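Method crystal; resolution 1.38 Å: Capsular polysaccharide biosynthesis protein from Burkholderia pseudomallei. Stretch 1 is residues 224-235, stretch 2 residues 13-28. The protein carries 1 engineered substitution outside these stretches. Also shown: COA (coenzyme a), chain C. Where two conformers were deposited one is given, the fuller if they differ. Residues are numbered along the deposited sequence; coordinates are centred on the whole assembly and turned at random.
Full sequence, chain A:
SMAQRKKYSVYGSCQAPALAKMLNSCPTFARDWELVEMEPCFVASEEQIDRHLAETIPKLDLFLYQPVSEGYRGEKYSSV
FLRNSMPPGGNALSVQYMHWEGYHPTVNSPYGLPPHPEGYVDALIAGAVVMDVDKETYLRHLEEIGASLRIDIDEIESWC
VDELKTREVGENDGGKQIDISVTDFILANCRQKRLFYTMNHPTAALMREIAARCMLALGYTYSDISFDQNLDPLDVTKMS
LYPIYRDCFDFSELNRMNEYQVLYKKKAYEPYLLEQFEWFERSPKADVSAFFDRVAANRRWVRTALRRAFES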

ATOM      1  N   ASP A 224      23.308 -14.295  -1.071  1.00 20.58           N
ATOM      2  CA  ASP A 224      23.755 -12.908  -1.273  1.00 19.23           C
ATOM      3  C   ASP A 224      22.888 -11.879  -0.526  1.00 16.90           C
ATOM      4  O   ASP A 224      23.283 -10.727  -0.351  1.00 19.43           O
ATOM      5  CB  ASP A 224      23.712 -12.532  -2.764  1.00 20.04           C
ATOM      6  CG  ASP A 224      24.796 -13.204  -3.587  1.00 20.77           C
ATOM      7  OD1 ASP A 224      25.912 -13.427  -3.075  1.00 27.84           O
ATOM      8  OD2 ASP A 224      24.524 -13.462  -4.782  1.00 22.74           O
ATOM      9  N   ILE A 225      21.697 -12.293  -0.109  1.00 17.26           N
ATOM     10  CA  ILE A 225      20.660 -11.349   0.283  1.00 15.15           C
ATOM     11  C   ILE A 225      20.617 -11.149   1.796  1.00 15.63           C
ATOM     12  O   ILE A 225      20.348 -12.085   2.548  1.00 20.04           O
ATOM     13  CB  ILE A 225      19.289 -11.808  -0.247  1.00 15.67           C
ATOM     14  CG1 ILE A 225      19.346 -12.018  -1.770  1.00 17.27           C
ATOM     15  CG2 ILE A 225      18.201 -10.808   0.141  1.00 17.00           C
ATOM     16  CD1 ILE A 225      18.139 -12.745  -2.329  1.00 17.25           C
ATOM     17  N   SER A 226      20.880  -9.916   2.227  1.00 16.90           N
ATOM     18  CA  SER A 226      20.809  -9.556   3.638  0.70 17.03           C
ATOM     19  C   SER A 226      20.508  -8.074   3.727  1.00 17.79           C
ATOM     20  O   SER A 226      21.007  -7.292   2.940  1.00 25.25           O
ATOM     21  CB  SER A 226      22.107  -9.895   4.383  0.70 22.52           C
ATOM     22  OG  SER A 226      23.174  -9.079   3.955  0.70 27.83           O
ATOM     23  N   PHE A 227      19.664  -7.700   4.675  1.00 17.13           N
ATOM     24  CA  PHE A 227      19.247  -6.309   4.810  1.00 15.68           C
ATOM     25  C   PHE A 227      19.458  -5.792   6.221  1.00 17.22           C
ATOM     26  O   PHE A 227      19.607  -6.568   7.169  1.00 20.01           O
ATOM     27  CB  PHE A 227      17.767  -6.149   4.413  1.00 16.62           C
ATOM     28  CG  PHE A 227      17.468  -6.595   3.010  1.00 14.87           C
ATOM     29  CD1 PHE A 227      17.960  -5.892   1.913  1.00 15.25           C
ATOM     30  CD2 PHE A 227      16.726  -7.749   2.783  1.00 14.94           C
ATOM     31  CE1 PHE A 227      17.711  -6.322   0.613  1.00 17.04           C
ATOM     32  CE2 PHE A 227      16.445  -8.173   1.483  1.00 15.83           C
ATOM     33  CZ  PHE A 227      16.942  -7.462   0.396  1.00 15.11           C
ATOM     34  N   ASP A 228      19.424  -4.466   6.350  1.00 15.88           N
ATOM     35  CA  ASP A 228      19.429  -3.819   7.653  1.00 16.35           C
ATOM     36  C   ASP A 228      18.071  -4.095   8.297  1.00 16.74           C
ATOM     37  O   ASP A 228      17.053  -3.593   7.833  1.00 17.59           O
ATOM     38  CB  ASP A 228      19.646  -2.306   7.483  1.00 18.19           C
ATOM     39  CG  ASP A 228      19.644  -1.539   8.799  1.00 21.35           C
ATOM     40  OD1 ASP A 228      19.284  -2.096   9.861  1.00 22.76           O
ATOM     41  OD2 ASP A 228      20.004  -0.342   8.760  1.00 28.96           O
ATOM     42  N   GLN A 229      18.062  -4.909   9.351  1.00 18.02           N
ATOM     43  CA  GLN A 229      16.830  -5.310  10.042  1.00 21.27           C
ATOM     44  C   GLN A 229      16.140  -4.164  10.778  1.00 20.45           C
ATOM     45  O   GLN A 229      14.995  -4.304  11.204  1.00 25.01           O
ATOM     46  CB  GLN A 229      17.110  -6.449  11.039  1.00 21.07           C
ATOM     47  CG  GLN A 229      17.743  -7.682  10.417  1.00 25.57           C
ATOM     48  CD  GLN A 229      16.840  -8.335   9.390  1.00 21.87           C
ATOM     49  OE1 GLN A 229      15.708  -8.732   9.697  1.00 24.45           O
ATOM     50  NE2 GLN A 229      17.335  -8.459   8.161  1.00 28.13           N
ATOM     51  N   ASN A 230      16.834  -3.042  10.947  1.00 20.71           N
ATOM     52  CA  ASN A 230      16.242  -1.889  11.630  1.00 23.19           C
ATOM     53  C   ASN A 230      15.452  -0.959  10.721  1.00 17.65           C
ATOM     54  O   ASN A 230      14.718  -0.096  11.199  1.00 23.49           O
ATOM     55  CB  ASN A 230      17.313  -1.096  12.381  1.00 28.02           C
ATOM     56  CG  ASN A 230      18.012  -1.916  13.445  1.00 38.88           C
ATOM     57  OD1 ASN A 230      17.367  -2.581  14.259  1.00 49.46           O
ATOM     58  ND2 ASN A 230      19.340  -1.872  13.445  1.00 57.47           N
ATOM     59  N   LEU A 231      15.593  -1.134   9.407  1.00 16.98           N
ATOM     60  CA  LEU A 231      14.900  -0.264   8.469  1.00 15.49           C
ATOM     61  C   LEU A 231      13.418  -0.614   8.410  1.00 13.67           C
ATOM     62  O   LEU A 231      13.061  -1.772   8.247  1.00 18.82           O
ATOM     63  CB  LEU A 231      15.511  -0.405   7.077  1.00 17.70           C
ATOM     64  CG  LEU A 231      16.864   0.228   6.779  1.00 20.00           C
ATOM     65  CD1 LEU A 231      17.129   0.044   5.296  1.00 30.33           C
ATOM     66  CD2 LEU A 231      16.894   1.702   7.158  1.00 29.88           C
ATOM     67  N   ASP A 232      12.563   0.390   8.538  1.00 13.69           N
ATOM     68  CA  ASP A 232      11.110   0.185   8.479  1.00 14.09           C
ATOM     69  C   ASP A 232      10.550   1.456   7.833  1.00 12.39           C
ATOM     70  O   ASP A 232       9.980   2.328   8.522  1.00 13.98           O
ATOM     71  CB  ASP A 232      10.571  -0.048   9.893  1.00 15.11           C
ATOM     72  CG  ASP A 232       9.187  -0.658   9.920  1.00 13.91           C
ATOM     73  OD1 ASP A 232       8.624  -1.006   8.864  1.00 12.80           O
ATOM     74  OD2 ASP A 232       8.650  -0.795  11.034  1.00 17.19           O
ATOM     75  N   PRO A 233      10.748   1.588   6.504  1.00 12.16           N
ATOM     76  CA  PRO A 233      10.613   2.920   5.897  1.00 13.50           C
ATOM     77  C   PRO A 233       9.198   3.474   5.801  1.00 12.76           C
ATOM     78  O   PRO A 233       9.048   4.683   5.671  1.00 16.55           O
ATOM     79  CB  PRO A 233      11.193   2.747   4.482  1.00 15.35           C
ATOM     80  CG  PRO A 233      11.928   1.469   4.489  1.00 25.20           C
ATOM     81  CD  PRO A 233      11.347   0.610   5.573  1.00 15.83           C
ATOM     82  N   LEU A 234       8.183   2.616   5.886  1.00 11.31           N
ATOM     83  CA  LEU A 234       6.795   3.056   5.718  1.00 11.30           C
ATOM     84  C   LEU A 234       6.000   2.903   7.012  1.00 10.37           C
ATOM     85  O   LEU A 234       4.857   2.453   6.998  1.00 12.45           O
ATOM     86  CB  LEU A 234       6.140   2.303   4.558  1.00 11.18           C
ATOM     87  CG  LEU A 234       6.819   2.555   3.212  1.00 12.85           C
ATOM     88  CD1 LEU A 234       6.203   1.660   2.162  1.00 14.56           C
ATOM     89  CD2 LEU A 234       6.705   4.005   2.774  1.00 18.42           C
ATOM     90  N   ASP A 235       6.610   3.301   8.123  1.00 12.58           N
ATOM     91  CA  ASP A 235       6.011   3.111   9.445  1.00 13.02           C
ATOM     92  C   ASP A 235       5.321   4.356  10.015  1.00 12.74           C
ATOM     93  O   ASP A 235       4.949   4.364  11.190  1.00 14.76           O
ATOM     94  CB  ASP A 235       7.069   2.613  10.441  1.00 13.08           C
ATOM     95  CG  ASP A 235       8.095   3.673  10.785  1.00 15.00           C
ATOM     96  OD1 ASP A 235       8.346   4.576   9.964  1.00 15.04           O
ATOM     97  OD2 ASP A 235       8.673   3.591  11.887  1.00 20.86           O
TER
HETATM   98  N1A COA C 320      -6.756  -3.814  -4.311  0.88 11.01           N
HETATM   99  C2A COA C 320      -7.661  -2.803  -4.283  0.88 11.40           C
HETATM  100  N3A COA C 320      -7.379  -1.566  -4.724  0.88 11.17           N
HETATM  101  C4A COA C 320      -6.161  -1.310  -5.255  0.88 11.15           C
HETATM  102  C5A COA C 320      -5.147  -2.355  -5.326  0.88 10.57           C
HETATM  103  C6A COA C 320      -5.512  -3.668  -4.811  0.88 10.19           C
HETATM  104  N6A COA C 320      -4.616  -4.676  -4.838  0.88 11.13           N
HETATM  105  N7A COA C 320      -4.033  -1.829  -5.887  0.88 12.43           N
HETATM  106  C8A COA C 320      -4.323  -0.534  -6.170  0.88 11.16           C
HETATM  107  N9A COA C 320      -5.577  -0.228  -5.768  0.88 11.19           N
HETATM  108  C1B COA C 320      -6.301   1.039  -5.929  0.88 12.15           C
HETATM  109  C2B COA C 320      -5.455   2.296  -5.826  0.88 13.86           C
HETATM  110  O2B COA C 320      -5.332   2.705  -4.462  0.88 13.58           O
HETATM  111  C3B COA C 320      -6.290   3.243  -6.671  0.88 13.79           C
HETATM  112  O3B COA C 320      -7.415   3.642  -5.864  0.88 14.72           O
HETATM  113  P3B COA C 320      -8.388   4.853  -6.279  0.44 16.82           P
HETATM  114  O7A COA C 320      -9.278   5.009  -5.072  0.44 21.14           O
HETATM  115  O8A COA C 320      -7.463   6.021  -6.492  0.44 16.50           O
HETATM  116  O9A COA C 320      -9.110   4.411  -7.530  0.44 17.89           O
HETATM  117  C4B COA C 320      -6.800   2.345  -7.797  0.88 12.45           C
HETATM  118  O4B COA C 320      -6.771   1.014  -7.279  0.88 12.21           O
HETATM  119  C5B COA C 320      -5.975   2.421  -9.083  0.88 13.86           C
HETATM  120  O5B COA C 320      -4.628   2.122  -8.738  0.88 13.60           O
HETATM  121  P1A COA C 320      -3.737   1.126  -9.595  0.88 14.06           P
HETATM  122  O1A COA C 320      -2.457   0.952  -8.831  0.88 13.79           O
HETATM  123  O2A COA C 320      -4.506  -0.112  -9.949  0.88 14.79           O
HETATM  124  O3A COA C 320      -3.450   1.860 -10.986  0.88 15.21           O
HETATM  125  P2A COA C 320      -2.777   3.256 -11.428  0.88 14.17           P
HETATM  126  O4A COA C 320      -3.862   4.094 -12.056  0.88 17.02           O
HETATM  127  O5A COA C 320      -1.600   2.875 -12.284  0.88 15.04           O
HETATM  128  O6A COA C 320      -2.291   3.982 -10.098  0.88 13.66           O
HETATM  129  CBP COA C 320      -1.067   4.545  -8.113  0.88 15.21           C
HETATM  130  CCP COA C 320      -1.042   3.749  -9.416  0.88 15.05           C
HETATM  131  CDP COA C 320       0.229   4.332  -7.340  0.88 18.35           C
HETATM  132  CEP COA C 320      -1.133   6.021  -8.468  0.88 19.76           C
HETATM  133  CAP COA C 320      -2.305   4.085  -7.299  0.88 13.61           C
HETATM  134  OAP COA C 320      -2.104   2.755  -6.819  0.88 12.62           O
HETATM  135  C9P COA C 320      -2.746   4.950  -6.129  0.88 19.90           C
HETATM  136  O9P COA C 320      -3.469   5.920  -6.315  0.88 22.45           O
HETATM  137  N8P COA C 320      -2.378   4.585  -4.896  0.88 18.41           N
HETATM  138  C7P COA C 320      -2.808   5.314  -3.709  0.88 22.56           C
HETATM  139  C6P COA C 320      -2.105   6.640  -3.478  0.88 26.53           C
HETATM  140  C5P COA C 320      -0.635   6.369  -3.299  0.88 32.56           C
HETATM  141  O5P COA C 320       0.130   6.370  -4.251  0.88 26.92           O
HETATM  142  N4P COA C 320      -0.254   6.136  -2.057  0.88 38.10           N
HETATM  143  C3P COA C 320       1.115   5.856  -1.730  0.88 35.62           C
HETATM  144  C2P COA C 320       1.207   4.522  -1.026  0.88 27.88           C
HETATM  145  S1P COA C 320       2.851   3.945  -1.180  0.88 26.50           S
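Stretch 2, residues 13-28: SCQAPALAKMLNSCPT

The packing of residues 13-28 on residues 224-235 illustrates how a helix can be held by an irregular segment of chain: the contact is largely apolar, fixed by a single direct hydrogen bond and bridged at one end by two waters. The two segments lie far apart in sequence and together bury 770 Å². Stretch 1 has little regular structure, with type I turns from Asp228 to Leu231 and from Asp232 to Asp235, whereas stretch 2 forms a helix through its middle and enters a second helix at Pro27. They run in opposite directions. Asp224 lies by Thr28, Phe227 by Cys26 and Pro233 by Ala18, with CA atoms 6.2, 4.8 and 5.6 Å apart in turn.

The anchor is Ser25, in the chain that follows the first helix. Ser25 OG gives a hydrogen bond to Met22 O (2.8 Å) and accepts one from Asp228 N (3.1 Å), nearly linear at 175°. One hydroxyl thus links the carbonyl of Met22 to the backbone of stretch 1, and the Ser25 OG also lies at the edge of the Phe227 ring.

Around this point the side chains interlock. Met22, the residue of stretch 2 most covered by the contact, places CG over a face of the Phe227 ring, 4.2 Å from its centroid, while Met22 SD comes within 3.7 Å of Phe227 CB. Met22 CE reaches on to Leu231 CB at 4.2 Å. Leu231 in turn directs CD1 against Ser25 CB (3.6 Å) and Lys21 O (3.7 Å).

One helical turn earlier, Ala18 meets the loop closely: its CB lies 3.7 Å from Pro233 CB and 3.9 Å from Leu234 CG. Leu234 also extends CD2 to 3.9 Å from Cys14 SG, the sulfur that forms a 2.0 Å disulfide with S1P of coenzyme A. The apolar contact therefore reaches the residue that carries the ligand. The preceding residue, Ser13, accepts a capping bond at its OG from Gln15 N (3.0 Å).

The other end is more polar. Ser226 O sits 3.0 Å from Cys26 CA in a CA-H...O contact and has no conventional partner. Beyond it, water 1 donates to Asp224 O (2.8 Å) and bonds Thr28 OG1 (2.9 Å) and Ser226 OG (3.1 Å); water 2 links the same Thr28 OG1 to Asp224 OD1, both at 2.7 Å. Both waters thus bridge the two stretches.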

ATOM      1  N   SER A  13       5.173   4.254  -6.568  1.00 11.43           N
ATOM      2  CA  SER A  13       4.482   4.863  -5.441  1.00 12.18           C
ATOM      3  C   SER A  13       5.479   5.200  -4.329  1.00 10.85           C
ATOM      4  O   SER A  13       6.706   5.080  -4.512  1.00 10.92           O
ATOM      5  CB  SER A  13       3.462   3.860  -4.900  1.00 12.63           C
ATOM      6  OG  SER A  13       4.124   2.792  -4.226  1.00 10.58           O
ATOM      7  N   CYS A  14       4.962   5.567  -3.157  1.00 11.79           N
ATOM      8  CA  CYS A  14       5.816   5.739  -1.984  1.00 11.50           C
ATOM      9  C   CYS A  14       6.655   4.484  -1.660  1.00 10.23           C
ATOM     10  O   CYS A  14       7.652   4.562  -0.953  1.00 11.65           O
ATOM     11  CB  CYS A  14       4.976   6.173  -0.775  1.00 15.56           C
ATOM     12  SG  CYS A  14       4.062   4.900   0.041  1.00 24.54           S
ATOM     13  N   GLN A  15       6.248   3.324  -2.182  1.00  9.55           N
ATOM     14  CA  GLN A  15       6.988   2.084  -1.969  1.00  9.52           C
ATOM     15  C   GLN A  15       8.310   2.070  -2.713  1.00  8.92           C
ATOM     16  O   GLN A  15       9.217   1.321  -2.319  1.00 11.05           O
ATOM     17  CB  GLN A  15       6.138   0.885  -2.402  1.00 10.15           C
ATOM     18  CG  GLN A  15       4.869   0.760  -1.555  1.00 10.16           C
ATOM     19  CD  GLN A  15       3.832  -0.180  -2.137  1.00  9.17           C
ATOM     20  OE1 GLN A  15       4.093  -0.936  -3.091  1.00 10.12           O
ATOM     21  NE2 GLN A  15       2.638  -0.154  -1.547  1.00 10.91           N
ATOM     22  N   ALA A  16       8.427   2.891  -3.768  1.00  9.91           N
ATOM     23  CA  ALA A  16       9.635   2.902  -4.583  1.00  9.79           C
ATOM     24  C   ALA A  16      10.865   3.447  -3.832  1.00 10.83           C
ATOM     25  O   ALA A  16      11.876   2.750  -3.762  1.00 11.22           O
ATOM     26  CB  ALA A  16       9.381   3.566  -5.930  1.00 11.09           C
ATOM     27  N   PRO A  17      10.784   4.649  -3.218  1.00 10.88           N
ATOM     28  CA  PRO A  17      11.930   5.094  -2.426  0.70 12.39           C
ATOM     29  C   PRO A  17      12.228   4.125  -1.268  1.00 10.70           C
ATOM     30  O   PRO A  17      13.395   3.919  -0.922  1.00 12.39           O
ATOM     31  CB  PRO A  17      11.482   6.484  -1.937  0.70 14.73           C
ATOM     32  CG  PRO A  17      10.557   6.955  -3.034  0.70 11.78           C
ATOM     33  CD  PRO A  17       9.785   5.723  -3.393  0.70 10.96           C
ATOM     34  N   ALA A  18      11.181   3.527  -0.692  1.00 11.39           N
ATOM     35  CA  ALA A  18      11.365   2.567   0.405  1.00 11.97           C
ATOM     36  C   ALA A  18      12.124   1.337  -0.073  1.00 10.46           C
ATOM     37  O   ALA A  18      13.036   0.863   0.619  1.00 12.30           O
ATOM     38  CB  ALA A  18      10.025   2.162   1.003  1.00 13.62           C
ATOM     39  N   LEU A  19      11.799   0.860  -1.274  1.00 10.81           N
ATOM     40  CA  LEU A  19      12.499  -0.277  -1.869  1.00 10.32           C
ATOM     41  C   LEU A  19      13.968   0.056  -2.151  1.00 10.39           C
ATOM     42  O   LEU A  19      14.837  -0.763  -1.873  1.00 12.09           O
ATOM     43  CB  LEU A  19      11.763  -0.699  -3.152  1.00 10.71           C
ATOM     44  CG  LEU A  19      12.407  -1.831  -3.946  1.00 10.56           C
ATOM     45  CD1 LEU A  19      12.610  -3.084  -3.115  1.00 14.53           C
ATOM     46  CD2 LEU A  19      11.526  -2.129  -5.154  1.00 13.09           C
ATOM     47  N   ALA A  20      14.243   1.240  -2.695  1.00 11.16           N
ATOM     48  CA  ALA A  20      15.625   1.659  -2.923  1.00 12.43           C
ATOM     49  C   ALA A  20      16.420   1.686  -1.608  1.00 12.89           C
ATOM     50  O   ALA A  20      17.570   1.243  -1.560  1.00 14.18           O
ATOM     51  CB  ALA A  20      15.658   3.021  -3.592  1.00 13.19           C
ATOM     52  N   LYS A  21      15.806   2.209  -0.545  1.00 12.70           N
ATOM     53  CA  LYS A  21      16.456   2.268   0.759  0.60 13.26           C
ATOM     54  C   LYS A  21      16.795   0.847   1.233  1.00 13.84           C
ATOM     55  O   LYS A  21      17.893   0.585   1.742  1.00 14.32           O
ATOM     56  CB  LYS A  21      15.552   2.993   1.762  0.60 16.35           C
ATOM     57  CG  LYS A  21      16.206   3.354   3.087  0.60 16.96           C
ATOM     58  CD  LYS A  21      17.115   4.575   2.984  0.60 22.49           C
ATOM     59  CE  LYS A  21      16.333   5.879   2.998  0.60 20.95           C
ATOM     60  NZ  LYS A  21      17.248   7.047   2.868  0.60 22.24           N
ATOM     61  N   MET A  22      15.847  -0.072   1.063  1.00 12.24           N
ATOM     62  CA  MET A  22      16.065  -1.437   1.508  0.75 12.18           C
ATOM     63  C   MET A  22      17.173  -2.105   0.699  1.00 12.54           C
ATOM     64  O   MET A  22      18.080  -2.692   1.276  1.00 13.74           O
ATOM     65  CB  MET A  22      14.750  -2.224   1.421  0.75 11.65           C
ATOM     66  CG  MET A  22      14.791  -3.595   2.076  0.75 13.12           C
ATOM     67  SD  MET A  22      15.155  -3.526   3.833  0.75 13.73           S
ATOM     68  CE  MET A  22      13.568  -3.036   4.510  0.75 14.13           C
ATOM     69  N   LEU A  23      17.108  -2.001  -0.629  1.00 12.73           N
ATOM     70  CA  LEU A  23      18.153  -2.581  -1.485  1.00 13.07           C
ATOM     71  C   LEU A  23      19.547  -2.045  -1.170  1.00 12.52           C
ATOM     72  O   LEU A  23      20.510  -2.821  -1.074  1.00 14.28           O
ATOM     73  CB  LEU A  23      17.836  -2.372  -2.961  1.00 13.56           C
ATOM     74  CG  LEU A  23      16.692  -3.250  -3.495  1.00 12.09           C
ATOM     75  CD1 LEU A  23      16.221  -2.694  -4.835  1.00 12.93           C
ATOM     76  CD2 LEU A  23      17.110  -4.719  -3.614  1.00 14.84           C
ATOM     77  N   ASN A  24      19.646  -0.734  -0.954  1.00 14.20           N
ATOM     78  CA  ASN A  24      20.932  -0.108  -0.648  1.00 14.90           C
ATOM     79  C   ASN A  24      21.526  -0.613   0.663  1.00 15.78           C
ATOM     80  O   ASN A  24      22.728  -0.514   0.867  1.00 17.36           O
ATOM     81  CB  ASN A  24      20.777   1.411  -0.589  1.00 16.06           C
ATOM     82  CG  ASN A  24      20.655   2.043  -1.962  1.00 16.20           C
ATOM     83  OD1 ASN A  24      20.829   1.388  -2.996  1.00 17.64           O
ATOM     84  ND2 ASN A  24      20.369   3.341  -1.980  1.00 21.31           N
ATOM     85  N   SER A  25      20.683  -1.158   1.540  1.00 14.90           N
ATOM     86  CA  SER A  25      21.145  -1.690   2.827  1.00 14.60           C
ATOM     87  C   SER A  25      21.727  -3.107   2.750  1.00 14.82           C
ATOM     88  O   SER A  25      22.249  -3.602   3.745  1.00 20.03           O
ATOM     89  CB  SER A  25      20.021  -1.628   3.878  1.00 15.58           C
ATOM     90  OG  SER A  25      19.157  -2.751   3.806  1.00 15.60           O
ATOM     91  N   CYS A  26      21.657  -3.736   1.579  1.00 15.73           N
ATOM     92  CA  CYS A  26      22.276  -5.039   1.344  1.00 16.98           C
ATOM     93  C   CYS A  26      23.680  -4.822   0.779  1.00 16.69           C
ATOM     94  O   CYS A  26      23.823  -4.268  -0.319  1.00 17.41           O
ATOM     95  CB  CYS A  26      21.440  -5.847   0.354  1.00 16.36           C
ATOM     96  SG  CYS A  26      22.239  -7.396  -0.137  1.00 17.88           S
ATOM     97  N   PRO A  27      24.724  -5.243   1.529  1.00 17.50           N
ATOM     98  CA  PRO A  27      26.101  -4.947   1.098  1.00 20.41           C
ATOM     99  C   PRO A  27      26.441  -5.502  -0.286  1.00 20.21           C
ATOM    100  O   PRO A  27      27.162  -4.860  -1.046  1.00 21.46           O
ATOM    101  CB  PRO A  27      26.976  -5.591   2.190  1.00 24.12           C
ATOM    102  CG  PRO A  27      26.102  -5.636   3.389  1.00 31.02           C
ATOM    103  CD  PRO A  27      24.700  -5.853   2.878  1.00 23.56           C
ATOM    104  N   THR A  28      25.915  -6.674  -0.627  1.00 19.43           N
ATOM    105  CA  THR A  28      26.218  -7.279  -1.926  1.00 19.39           C
ATOM    106  C   THR A  28      25.577  -6.471  -3.062  1.00 20.13           C
ATOM    107  O   THR A  28      26.209  -6.235  -4.102  1.00 21.22           O
ATOM    108  CB  THR A  28      25.814  -8.766  -1.949  1.00 21.87           C
ATOM    109  OG1 THR A  28      26.553  -9.454  -0.937  1.00 25.37           O
ATOM    110  CG2 THR A  28      26.122  -9.406  -3.288  1.00 23.33           C
TER
HETATM  111  O   HOH W   1      24.777  -9.074   1.359  1.00 25.84           O
HETATM  112  O   HOH W   2      27.355 -12.051  -1.218  1.00 34.07           O